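Local coordinates for extracellular solute-binding protein, family 1 (PDB 3OMB) that probably binds an extracellular solute, perhaps a carbohydrate, for uptake by an ABC transporter, and carries a bound magnesium ion, at residues 466-471 and 478-483. Sequence-based numbering, arbitrary orientation.
Sequences VNMDNM and KLNTNN
Met-468 and Met-471 reach from the loop before helix 473-486 onto that helix: Met-468 meets Leu-479 and Asn-480, Met-471 meets Leu-479. Both methionines are selenomethionine in this crystal. The motif is a short 3-10 turn at 468-469 packed by side chains on the helix that follows it. The chain is probably a type 2 periplasmic-binding fold, as its AlgQ-like family suggests. The contact lies away from the magnesium site.

The side chain of Met-468 carries much of the contact. Its CB is directed at the helix. CG then comes within 4.0 Å of Leu-479 CD1. SE lies between two neighbours, 4.0 Å from Leu-479 CB and 3.9 Å from Asn-480 OD1. The chain bends at its last torsion (chi3 40°), which brings CE to one side of the Asn-480 amide plane, displaced past the OD1 and ND2 end. The methyl CE touches all three amide atoms of Asn-480, OD1 at 3.2 Å, CG at 3.5 Å and ND2 at 3.6 Å. This is van der Waals packing on a polar group.

Met-471 is extended beyond CG (chi3 -179°) and meets Leu-479 at about a right angle. Leu-479 serves both: CB touches CE and SE of Met-468, and CD1 touches CG of Met-468 and the tip of Met-471. Trp-526 of helix 519-534 touches both methionines, and Trp-529 also touches Met-471. The two methionines thus pack against helix 473-486 and the C-terminal helix 519-534.

Packing is tight at the Leu-479 branch, where CD1 stands 3.3 Å from Met-471 SE and 3.5 Å from Met-471 CE.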
# COMPACT_ATOMS: atom_id res chain seq x y z
N VAL A 466 -11.81 -7.62 -0.11
CA VAL A 466 -12.76 -7.40 0.97
C VAL A 466 -12.38 -6.08 1.63
O VAL A 466 -11.46 -6.02 2.46
CB VAL A 466 -12.73 -8.53 2.03
CG1 VAL A 466 -13.77 -8.28 3.10
CG2 VAL A 466 -12.91 -9.91 1.39
N ASN A 467 -13.08 -5.02 1.24
CA ASN A 467 -12.73 -3.67 1.68
C ASN A 467 -13.99 -2.79 1.73
O ASN A 467 -15.06 -3.18 1.27
CB ASN A 467 -11.64 -3.08 0.78
CG ASN A 467 -12.10 -2.95 -0.64
OD1 ASN A 467 -12.98 -2.17 -0.93
ND2 ASN A 467 -11.54 -3.75 -1.53
N MSE A 468 -13.86 -1.60 2.30
CA MSE A 468 -15.05 -0.83 2.65
C MSE A 468 -15.72 -0.31 1.41
O MSE A 468 -16.94 -0.05 1.38
CB MSE A 468 -14.69 0.28 3.62
CG MSE A 468 -14.21 -0.29 4.95
SE MSE A 468 -14.09 1.08 6.31
CE MSE A 468 -15.71 2.03 5.84
N ASP A 469 -14.92 -0.25 0.35
CA ASP A 469 -15.35 0.22 -0.94
C ASP A 469 -16.19 -0.82 -1.70
O ASP A 469 -16.91 -0.47 -2.65
CB ASP A 469 -14.10 0.57 -1.73
CG ASP A 469 -14.38 1.46 -2.88
OD1 ASP A 469 -13.79 1.19 -3.95
OD2 ASP A 469 -15.18 2.43 -2.72
N ASN A 470 -16.12 -2.09 -1.27
CA ASN A 470 -16.89 -3.20 -1.83
C ASN A 470 -18.08 -3.69 -0.96
O ASN A 470 -18.50 -4.85 -1.07
CB ASN A 470 -15.96 -4.38 -2.11
CG ASN A 470 -16.03 -4.86 -3.57
OD1 ASN A 470 -16.84 -4.37 -4.35
ND2 ASN A 470 -15.18 -5.83 -3.92
N MSE A 471 -18.57 -2.81 -0.09
CA MSE A 471 -19.67 -3.09 0.84
C MSE A 471 -20.88 -2.23 0.51
O MSE A 471 -20.74 -1.25 -0.22
CB MSE A 471 -19.27 -2.65 2.24
CG MSE A 471 -18.25 -3.47 2.88
SE MSE A 471 -17.88 -2.77 4.64
CE MSE A 471 -16.54 -4.13 4.96
N LYS A 478 -21.45 2.42 9.14
CA LYS A 478 -21.22 1.84 10.47
C LYS A 478 -19.74 1.69 10.80
O LYS A 478 -19.31 2.03 11.90
CB LYS A 478 -21.87 0.47 10.60
CG LYS A 478 -23.26 0.52 11.16
CD LYS A 478 -23.75 -0.90 11.39
CE LYS A 478 -24.88 -1.26 10.46
NZ LYS A 478 -26.18 -1.35 11.21
N LEU A 479 -18.98 1.18 9.84
CA LEU A 479 -17.58 0.92 10.09
C LEU A 479 -16.81 2.22 10.31
O LEU A 479 -15.96 2.27 11.22
CB LEU A 479 -16.96 0.09 8.97
CG LEU A 479 -17.42 -1.37 8.84
CD1 LEU A 479 -16.74 -1.95 7.63
CD2 LEU A 479 -17.11 -2.19 10.08
N ASN A 480 -17.11 3.24 9.51
CA ASN A 480 -16.52 4.60 9.70
C ASN A 480 -16.89 5.26 11.02
O ASN A 480 -16.04 5.87 11.68
CB ASN A 480 -16.92 5.53 8.55
CG ASN A 480 -16.15 5.24 7.29
OD1 ASN A 480 -15.02 4.77 7.35
ND2 ASN A 480 -16.77 5.50 6.14
N THR A 481 -18.16 5.17 11.38
CA THR A 481 -18.64 5.71 12.65
C THR A 481 -17.88 5.00 13.79
O THR A 481 -17.37 5.66 14.69
CB THR A 481 -20.17 5.48 12.81
OG1 THR A 481 -20.88 6.19 11.78
CG2 THR A 481 -20.65 5.91 14.19
N ASN A 482 -17.81 3.68 13.74
CA ASN A 482 -17.15 2.91 14.79
C ASN A 482 -15.66 3.19 14.84
O ASN A 482 -15.05 3.25 15.92
CB ASN A 482 -17.36 1.40 14.60
CG ASN A 482 -18.76 0.95 14.94
OD1 ASN A 482 -19.63 1.75 15.31
ND2 ASN A 482 -19.00 -0.34 14.79
N ASN A 483 -15.08 3.37 13.66
CA ASN A 483 -13.66 3.68 13.55
C ASN A 483 -13.28 4.98 14.22
O ASN A 483 -12.16 5.10 14.74
CB ASN A 483 -13.24 3.72 12.09
CG ASN A 483 -12.75 2.38 11.59
OD1 ASN A 483 -12.68 1.42 12.35
ND2 ASN A 483 -12.43 2.30 10.29